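Local coordinates for protein enoyl-CoA hydratase (Bacillus halodurans, PDB 3LKE) that may act as an enoyl-CoA hydratase, adding water across the double bond of enoyl-CoA thioesters, at residues N26-E31 with S64-E69; C74-S79 with E246-L251; Q78-L83 with E237-F242. All blocks are in the same frame, centred on the assembly; numbering follows the deposited sequence.

The three contacts follow helix 68-76 and helix 81-98 from the loops near the core out to the C-terminal helices. Contact 1 joins two loops just ahead of helices 30-45 and 68-76. As in other crotonases, the 64-69 loop probably borders the acyl-CoA site. Contact 2 sits at the other end of helix 68-76, its centre about 16 Å from that of contact 1. Contacts 2 and 3 are neighbours, with centres about 9 Å apart, and they share Gln78 and Ser79. Phe242 of contact 3 packs on Ala75 and Leu251 of contact 2. Both of these contacts also reach a second subunit.

Contact 1: N26-E31 with S64-E69; sequences NGLDAE and SGPRLE
Two loops run close together here, each leading into a helix. Residues 26-31 open helix 30-45 and residues 64-69 open helix 68-76. The nearest CA pair is Leu28 and Pro66, at 4.6 Å.

Leu28 carries most of the apolar contact. Leu28 CB lies 4.1 Å from Pro66 N. The first torsion sets CG anti to the carbonyl carbon (chi1 -49°), and Leu28 CG then rests 4.0 Å from Gly65 C. At the tip, Leu28 CD1 meets Pro66 CD at 4.1 Å. The two side chains run alongside each other in the same direction. The leucine also touches Leu90 of helix 81-98.

The polar link is made by the backbone. Leu28 N donates to Gly65 O at 3.2 Å, with an N-H...O angle of 153°. The donor stands above the carbonyl plane, not on a lone pair. Gly27 CA also approaches Gly65 O at 3.2 Å in a CA-H...O contact. A side chain at Gly27 would be pressed against Arg67 CG and Gly65 O. At Gly65 the phi is positive, and a CB would clash with Pro66 CD.

Ser64 OG lies 3.5 Å from Gly27 CA, but its hydrogen-bond partners are the carbonyl oxygens of Lys24 and Lys25. Arg67 NH1 also bonds to Lys24 O. On the other loop, Asp29 caps helix 30-45 through Leu32 N and pairs with Lys24.

In crotonases the loop matching 64-69 usually gives an oxyanion-hole N-H. If Pro66 matches that position, it cannot give one from its own nitrogen. The chemistry implies a join that depends on main-chain atoms, two bare glycines and one leucine-proline pair, with no charged pair across it.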
loop_
_atom_site.group_PDB
_atom_site.type_symbol
_atom_site.label_atom_id
_atom_site.label_comp_id
_atom_site.label_asym_id
_atom_site.label_seq_id
_atom_site.Cartn_x
_atom_site.Cartn_y
_atom_site.Cartn_z
ATOM N N ASN A 26 32.346 7.105 -1.668
ATOM C CA ASN A 26 31.237 7.266 -0.726
ATOM C C ASN A 26 30.615 5.927 -0.319
ATOM O O ASN A 26 29.419 5.844 -0.017
ATOM C CB ASN A 26 30.180 8.230 -1.285
ATOM C CG ASN A 26 30.651 9.679 -1.278
ATOM O OD1 ASN A 26 31.714 10.002 -0.728
ATOM N ND2 ASN A 26 29.873 10.552 -1.902
ATOM N N GLY A 27 31.440 4.885 -0.305
ATOM C CA GLY A 27 31.001 3.556 0.094
ATOM C C GLY A 27 30.668 3.504 1.569
ATOM O O GLY A 27 31.108 4.356 2.350
ATOM N N LEU A 28 29.877 2.507 1.954
ATOM C CA LEU A 28 29.404 2.408 3.323
ATOM C C LEU A 28 30.234 1.410 4.116
ATOM O O LEU A 28 30.242 0.217 3.817
ATOM C CB LEU A 28 27.924 1.999 3.343
ATOM C CG LEU A 28 27.012 2.814 2.428
ATOM C CD1 LEU A 28 25.563 2.326 2.549
ATOM C CD2 LEU A 28 27.098 4.274 2.760
ATOM N N ASP A 29 30.955 1.912 5.111
ATOM C CA ASP A 29 31.640 1.053 6.065
ATOM C C ASP A 29 31.398 1.618 7.449
ATOM O O ASP A 29 30.656 2.585 7.601
ATOM C CB ASP A 29 33.142 0.945 5.764
ATOM C CG ASP A 29 33.861 2.283 5.816
ATOM O OD1 ASP A 29 33.357 3.242 6.450
ATOM O OD2 ASP A 29 34.960 2.365 5.221
ATOM N N ALA A 30 32.007 1.014 8.462
ATOM C CA ALA A 30 31.740 1.421 9.832
ATOM C C ALA A 30 32.235 2.839 10.127
ATOM O O ALA A 30 31.634 3.560 10.924
ATOM C CB ALA A 30 32.346 0.422 10.804
ATOM N N GLU A 31 33.329 3.235 9.483
ATOM C CA GLU A 31 33.899 4.563 9.698
ATOM C C GLU A 31 32.971 5.655 9.175
ATOM O O GLU A 31 32.594 6.572 9.900
ATOM C CB GLU A 31 35.270 4.668 9.027
ATOM C CG GLU A 31 36.084 5.870 9.456
ATOM C CD GLU A 31 37.543 5.764 9.042
ATOM O OE1 GLU A 31 37.949 4.697 8.531
ATOM O OE2 GLU A 31 38.279 6.754 9.219
ATOM N N SER A 64 28.557 4.504 -3.773
ATOM C CA SER A 64 28.766 3.190 -4.352
ATOM C C SER A 64 28.192 2.070 -3.474
ATOM O O SER A 64 28.190 0.906 -3.873
ATOM C CB SER A 64 30.262 2.963 -4.602
ATOM O OG SER A 64 30.984 3.025 -3.388
ATOM N N GLY A 65 27.703 2.421 -2.288
ATOM C CA GLY A 65 27.116 1.436 -1.388
ATOM C C GLY A 65 28.213 0.645 -0.695
ATOM O O GLY A 65 29.385 0.991 -0.809
ATOM N N PRO A 66 27.843 -0.427 0.021
ATOM C CA PRO A 66 28.864 -1.280 0.637
ATOM C C PRO A 66 29.769 -1.867 -0.442
ATOM O O PRO A 66 29.264 -2.452 -1.400
ATOM C CB PRO A 66 28.041 -2.388 1.305
ATOM C CG PRO A 66 26.661 -1.816 1.453
ATOM C CD PRO A 66 26.476 -0.916 0.277
ATOM N N ARG A 67 31.081 -1.704 -0.299
ATOM C CA ARG A 67 32.023 -2.135 -1.331
ATOM C C ARG A 67 32.153 -3.651 -1.386
ATOM O O ARG A 67 32.226 -4.304 -0.353
ATOM C CB ARG A 67 33.409 -1.529 -1.085
ATOM C CG ARG A 67 33.470 -0.009 -1.199
ATOM C CD ARG A 67 34.679 0.408 -2.017
ATOM N NE ARG A 67 34.497 0.044 -3.421
ATOM C CZ ARG A 67 34.120 0.892 -4.375
ATOM N NH1 ARG A 67 33.900 2.168 -4.087
ATOM N NH2 ARG A 67 33.971 0.467 -5.623
ATOM N N LEU A 68 32.191 -4.199 -2.596
ATOM C CA LEU A 68 32.397 -5.632 -2.788
ATOM C C LEU A 68 33.582 -6.136 -1.967
ATOM O O LEU A 68 33.468 -7.109 -1.221
ATOM C CB LEU A 68 32.646 -5.931 -4.265
ATOM C CG LEU A 68 31.539 -6.615 -5.073
ATOM C CD1 LEU A 68 30.154 -6.347 -4.502
ATOM C CD2 LEU A 68 31.626 -6.214 -6.540
ATOM N N GLU A 69 34.718 -5.463 -2.110
ATOM C CA GLU A 69 35.939 -5.867 -1.422
ATOM C C GLU A 69 35.740 -5.930 0.088
ATOM O O GLU A 69 36.274 -6.823 0.765
ATOM C CB GLU A 69 37.092 -4.909 -1.761
ATOM C CG GLU A 69 37.472 -4.886 -3.236
ATOM C CD GLU A 69 36.417 -4.224 -4.117
ATOM O OE1 GLU A 69 35.624 -3.404 -3.605
ATOM O OE2 GLU A 69 36.385 -4.522 -5.331
#

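Contact 2: C74-S79 with E246-L251; sequences CASDQS and EIKKRL
This is packing of the C-terminal helix 245-253 on helix 68-76 of a crotonase fold. Helix 245-253 lies against the last turn of helix 68-76. The nearest CA pair is Ala75 and Lys248, at 5.2 Å, a close approach made possible by the small alanine.

Glu246 comes first and takes no part; it pairs within its own helix with Arg250, one turn on. Ile247 follows. Ile247 CG2 reaches Ala75 CB at 4.3 Å, while the isoleucine also packs on Ile143 and on Tyr208 of the second subunit.

Lys248 faces the partner helix directly. Ala75 CB sits 3.9 Å from Lys248 CA and 4.0 Å from Lys248 CB, so the root of the lysine covers the alanine methyl. The chain then runs fully extended, with CG anti to the backbone N (chi1 180°), and bends only at chi4. The bend brings Lys248 NZ to 2.6 Å from Ser76 OG. That hydroxyl is hydrogen-bonded to Leu72 O of its own helix. Glu252 lies further off and forms only a long, weak ion pair with the lysine.

Arg250 NE donates to Glu246 OE2 at 2.7 Å, on the anti lone pair of the carboxylate and close to the guanidinium plane. NH1 goes on to Lys140 O and to Glu206 O of the second subunit. This flank of helix 245-253 therefore serves the subunit interface.

Leu251 closes the segment from within. It also packs on Leu71, Leu72 and Phe242, so alanine and leucine belong to one apolar cluster. Across the join, Leu251 CD1 ends 4.0 Å from Ala75 CB.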
loop_
_atom_site.group_PDB
_atom_site.type_symbol
_atom_site.label_atom_id
_atom_site.label_comp_id
_atom_site.label_asym_id
_atom_site.label_seq_id
_atom_site.Cartn_x
_atom_site.Cartn_y
_atom_site.Cartn_z
ATOM N N CYS A 74 34.230 -9.428 5.060
ATOM C CA CYS A 74 33.253 -9.973 6.000
ATOM C C CYS A 74 32.929 -11.443 5.749
ATOM O O CYS A 74 32.678 -12.192 6.690
ATOM C CB CYS A 74 31.965 -9.150 5.979
ATOM S SG CYS A 74 32.126 -7.518 6.716
ATOM N N ALA A 75 32.916 -11.859 4.486
ATOM C CA ALA A 75 32.660 -13.260 4.175
ATOM C C ALA A 75 33.850 -14.119 4.583
ATOM O O ALA A 75 33.698 -15.302 4.876
ATOM C CB ALA A 75 32.367 -13.441 2.695
ATOM N N SER A 76 35.032 -13.509 4.601
ATOM C CA SER A 76 36.275 -14.218 4.914
ATOM C C SER A 76 36.579 -14.224 6.409
ATOM O O SER A 76 37.443 -14.970 6.865
ATOM C CB SER A 76 37.454 -13.582 4.163
ATOM O OG SER A 76 37.194 -13.491 2.773
ATOM N N ASP A 77 35.881 -13.382 7.164
ATOM C CA ASP A 77 36.126 -13.262 8.599
ATOM C C ASP A 77 35.891 -14.590 9.312
ATOM O O ASP A 77 35.078 -15.407 8.872
ATOM C CB ASP A 77 35.224 -12.187 9.218
ATOM C CG ASP A 77 35.830 -10.797 9.155
ATOM O OD1 ASP A 77 35.065 -9.817 9.280
ATOM O OD2 ASP A 77 37.065 -10.682 8.987
ATOM N N GLN A 78 36.601 -14.792 10.419
ATOM C CA GLN A 78 36.415 -15.979 11.245
ATOM C C GLN A 78 35.123 -15.884 12.057
ATOM O O GLN A 78 34.374 -16.859 12.163
ATOM C CB GLN A 78 37.609 -16.170 12.183
ATOM C CG GLN A 78 38.934 -16.464 11.483
ATOM C CD GLN A 78 38.945 -17.822 10.802
ATOM O OE1 GLN A 78 38.615 -17.942 9.618
ATOM N NE2 GLN A 78 39.325 -18.855 11.548
ATOM N N SER A 79 34.871 -14.712 12.638
ATOM C CA SER A 79 33.646 -14.482 13.407
ATOM C C SER A 79 32.734 -13.479 12.701
ATOM O O SER A 79 33.110 -12.895 11.685
ATOM C CB SER A 79 33.974 -13.963 14.807
ATOM O OG SER A 79 34.407 -12.612 14.753
ATOM N N GLU A 246 29.047 -20.232 -0.438
ATOM C CA GLU A 246 28.589 -19.706 -1.724
ATOM C C GLU A 246 28.754 -18.185 -1.816
ATOM O O GLU A 246 29.053 -17.646 -2.884
ATOM C CB GLU A 246 27.124 -20.082 -1.973
ATOM C CG GLU A 246 26.554 -19.546 -3.281
ATOM C CD GLU A 246 27.143 -20.222 -4.507
ATOM O OE1 GLU A 246 27.743 -21.307 -4.364
ATOM O OE2 GLU A 246 27.000 -19.674 -5.618
ATOM N N ILE A 247 28.542 -17.503 -0.694
ATOM C CA ILE A 247 28.596 -16.045 -0.656
ATOM C C ILE A 247 30.043 -15.581 -0.836
ATOM O O ILE A 247 30.324 -14.675 -1.625
ATOM C CB ILE A 247 27.997 -15.489 0.659
ATOM C CG1 ILE A 247 26.457 -15.443 0.599
ATOM C CG2 ILE A 247 28.505 -14.085 0.928
ATOM C CD1 ILE A 247 25.769 -16.766 0.314
ATOM N N LYS A 248 30.965 -16.216 -0.119
ATOM C CA LYS A 248 32.388 -15.910 -0.300
ATOM C C LYS A 248 32.773 -16.145 -1.758
ATOM O O LYS A 248 33.406 -15.298 -2.389
ATOM C CB LYS A 248 33.244 -16.783 0.624
ATOM C CG LYS A 248 34.747 -16.558 0.518
ATOM C CD LYS A 248 35.480 -17.477 1.492
ATOM C CE LYS A 248 36.988 -17.294 1.433
ATOM N NZ LYS A 248 37.405 -15.945 1.904
ATOM N N LYS A 249 32.377 -17.296 -2.291
ATOM C CA LYS A 249 32.683 -17.648 -3.673
ATOM C C LYS A 249 32.142 -16.595 -4.633
ATOM O O LYS A 249 32.832 -16.183 -5.569
ATOM C CB LYS A 249 32.109 -19.025 -4.018
ATOM C CG LYS A 249 32.402 -19.487 -5.433
ATOM C CD LYS A 249 31.562 -20.697 -5.801
ATOM C CE LYS A 249 32.073 -21.351 -7.075
ATOM N NZ LYS A 249 32.315 -20.353 -8.151
ATOM N N ARG A 250 30.909 -16.155 -4.399
ATOM C CA ARG A 250 30.277 -15.197 -5.296
ATOM C C ARG A 250 30.955 -13.835 -5.222
ATOM O O ARG A 250 31.270 -13.235 -6.248
ATOM C CB ARG A 250 28.775 -15.077 -5.005
ATOM C CG ARG A 250 27.963 -16.195 -5.632
ATOM C CD ARG A 250 26.480 -16.151 -5.248
ATOM N NE ARG A 250 25.782 -17.313 -5.797
ATOM C CZ ARG A 250 24.787 -17.263 -6.678
ATOM N NH1 ARG A 250 24.317 -16.104 -7.114
ATOM N NH2 ARG A 250 24.250 -18.390 -7.116
ATOM N N LEU A 251 31.179 -13.354 -4.006
ATOM C CA LEU A 251 31.855 -12.080 -3.813
ATOM C C LEU A 251 33.255 -12.127 -4.414
ATOM O O LEU A 251 33.729 -11.139 -4.981
ATOM C CB LEU A 251 31.935 -11.731 -2.326
ATOM C CG LEU A 251 30.615 -11.386 -1.641
ATOM C CD1 LEU A 251 30.834 -11.135 -0.163
ATOM C CD2 LEU A 251 29.953 -10.177 -2.311
#

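Contact 3: Q78-L83 with E237-F242; sequences QSDVRL and ELVALF
Val239 stands between two side chains of residues 78-83 and gives one methyl to each. CG1 is anti to the backbone N (chi1 164°) and goes to Asp80. CG2 goes to Leu83.

Asp80 and Val239 meet at a slant. Val239 CG1 lies 3.7 Å from Asp80 CG and 3.8 Å from Asp80 OD1, so a hydrocarbon group rests against a carboxylate. Asp80 holds the N-cap position of helix 81-98 but makes no capping bond with its side chain. Its OD2 forms a long, weak ion pair with Lys243.

Leu83 and Val239 pass antiparallel, with Leu83 CD2 4.0 Å from Val239 CG2. The leucine has CG anti to the backbone N (chi1 -172°), which places Leu83 CD2 against Val239 and Phe242. Leu83 and Phe242 stand nearly square to each other, and Leu83 CD2 lies 3.7 Å from Phe242 CB and equally close to Phe242 CG. Leu83 CD2 thus touches both the valine and the root of the aromatic ring. An alanine at Val239 would remove both methyls and would probably loosen the packing of Leu83 and Asp80 against helix 223-241.

No hydrogen bond crosses between the segments; the join is van der Waals packing. Phe242 N bonds back to Leu238 O at 3.0 Å.

The contact lies between the start of helix 81-98 and the end of helix 223-241. Phe242 continues it onto Leu71, Cys74 and Ala75 of helix 68-76 and onto the loop at Ile143. Along helix 223-241, Leu241 packs on Tyr208 of the second subunit and Glu237 forms a salt bridge with Lys217 of that subunit.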
loop_
_atom_site.group_PDB
_atom_site.type_symbol
_atom_site.label_atom_id
_atom_site.label_comp_id
_atom_site.label_asym_id
_atom_site.label_seq_id
_atom_site.Cartn_x
_atom_site.Cartn_y
_atom_site.Cartn_z
ATOM N N GLN A 78 36.601 -14.792 10.419
ATOM C CA GLN A 78 36.415 -15.979 11.245
ATOM C C GLN A 78 35.123 -15.884 12.057
ATOM O O GLN A 78 34.374 -16.859 12.163
ATOM C CB GLN A 78 37.609 -16.170 12.183
ATOM C CG GLN A 78 38.934 -16.464 11.483
ATOM C CD GLN A 78 38.945 -17.822 10.802
ATOM O OE1 GLN A 78 38.615 -17.942 9.618
ATOM N NE2 GLN A 78 39.325 -18.855 11.548
ATOM N N SER A 79 34.871 -14.712 12.638
ATOM C CA SER A 79 33.646 -14.482 13.407
ATOM C C SER A 79 32.734 -13.479 12.701
ATOM O O SER A 79 33.110 -12.895 11.685
ATOM C CB SER A 79 33.974 -13.963 14.807
ATOM O OG SER A 79 34.407 -12.612 14.753
ATOM N N ASP A 80 31.545 -13.269 13.263
ATOM C CA ASP A 80 30.557 -12.370 12.669
ATOM C C ASP A 80 30.576 -10.991 13.321
ATOM O O ASP A 80 29.681 -10.176 13.092
ATOM C CB ASP A 80 29.160 -12.977 12.802
ATOM C CG ASP A 80 29.083 -14.380 12.240
ATOM O OD1 ASP A 80 29.332 -14.561 11.024
ATOM O OD2 ASP A 80 28.770 -15.304 13.018
ATOM N N VAL A 81 31.600 -10.730 14.129
ATOM C CA VAL A 81 31.661 -9.496 14.905
ATOM C C VAL A 81 31.761 -8.240 14.033
ATOM O O VAL A 81 31.114 -7.226 14.311
ATOM C CB VAL A 81 32.832 -9.525 15.913
ATOM C CG1 VAL A 81 33.048 -8.155 16.530
ATOM C CG2 VAL A 81 32.573 -10.574 16.987
ATOM N N ARG A 82 32.578 -8.309 12.987
ATOM C CA ARG A 82 32.770 -7.171 12.094
ATOM C C ARG A 82 31.478 -6.879 11.335
ATOM O O ARG A 82 31.059 -5.732 11.238
ATOM C CB ARG A 82 33.896 -7.449 11.099
ATOM C CG ARG A 82 35.201 -7.881 11.745
ATOM C CD ARG A 82 36.008 -6.692 12.254
ATOM N NE ARG A 82 36.539 -5.882 11.158
ATOM C CZ ARG A 82 37.403 -6.324 10.247
ATOM N NH1 ARG A 82 37.834 -7.579 10.286
ATOM N NH2 ARG A 82 37.832 -5.513 9.290
ATOM N N LEU A 83 30.858 -7.925 10.797
ATOM C CA LEU A 83 29.596 -7.771 10.075
ATOM C C LEU A 83 28.529 -7.132 10.964
ATOM O O LEU A 83 27.889 -6.153 10.571
ATOM C CB LEU A 83 29.111 -9.117 9.518
ATOM C CG LEU A 83 27.896 -9.090 8.577
ATOM C CD1 LEU A 83 28.019 -7.958 7.555
ATOM C CD2 LEU A 83 27.726 -10.430 7.877
ATOM N N GLU A 237 19.455 -12.588 8.975
ATOM C CA GLU A 237 19.450 -13.327 7.713
ATOM C C GLU A 237 20.753 -13.133 6.952
ATOM O O GLU A 237 21.272 -14.066 6.350
ATOM C CB GLU A 237 18.272 -12.921 6.812
ATOM C CG GLU A 237 16.884 -13.205 7.390
ATOM C CD GLU A 237 16.595 -14.691 7.597
ATOM O OE1 GLU A 237 17.196 -15.546 6.907
ATOM O OE2 GLU A 237 15.734 -14.997 8.450
ATOM N N LEU A 238 21.275 -11.911 6.957
ATOM C CA LEU A 238 22.498 -11.635 6.213
ATOM C C LEU A 238 23.694 -12.316 6.878
ATOM O O LEU A 238 24.568 -12.841 6.201
ATOM C CB LEU A 238 22.747 -10.126 6.107
ATOM C CG LEU A 238 23.803 -9.741 5.069
ATOM C CD1 LEU A 238 23.369 -10.181 3.679
ATOM C CD2 LEU A 238 24.091 -8.244 5.094
ATOM N N VAL A 239 23.713 -12.311 8.204
ATOM C CA VAL A 239 24.825 -12.911 8.943
ATOM C C VAL A 239 24.863 -14.407 8.687
ATOM O O VAL A 239 25.936 -15.003 8.535
ATOM C CB VAL A 239 24.710 -12.651 10.456
ATOM C CG1 VAL A 239 25.647 -13.596 11.239
ATOM C CG2 VAL A 239 25.025 -11.197 10.772
ATOM N N ALA A 240 23.679 -15.009 8.634
ATOM C CA ALA A 240 23.556 -16.437 8.380
ATOM C C ALA A 240 24.041 -16.771 6.971
ATOM O O ALA A 240 24.665 -17.796 6.750
ATOM C CB ALA A 240 22.107 -16.894 8.584
ATOM N N LEU A 241 23.756 -15.901 6.006
ATOM C CA LEU A 241 24.179 -16.167 4.638
ATOM C C LEU A 241 25.698 -15.984 4.465
ATOM O O LEU A 241 26.328 -16.669 3.657
ATOM C CB LEU A 241 23.414 -15.274 3.657
ATOM C CG LEU A 241 21.983 -15.699 3.340
ATOM C CD1 LEU A 241 21.206 -14.537 2.711
ATOM C CD2 LEU A 241 21.978 -16.922 2.418
ATOM N N PHE A 242 26.277 -15.057 5.216
ATOM C CA PHE A 242 27.713 -14.781 5.091
ATOM C C PHE A 242 28.573 -15.895 5.702
ATOM O O PHE A 242 29.800 -15.878 5.585
ATOM C CB PHE A 242 28.064 -13.423 5.694
ATOM C CG PHE A 242 28.087 -12.316 4.688
ATOM C CD1 PHE A 242 26.913 -11.879 4.098
ATOM C CD2 PHE A 242 29.284 -11.710 4.326
ATOM C CE1 PHE A 242 26.924 -10.868 3.167
ATOM C CE2 PHE A 242 29.305 -10.692 3.385
ATOM C CZ PHE A 242 28.126 -10.269 2.806
#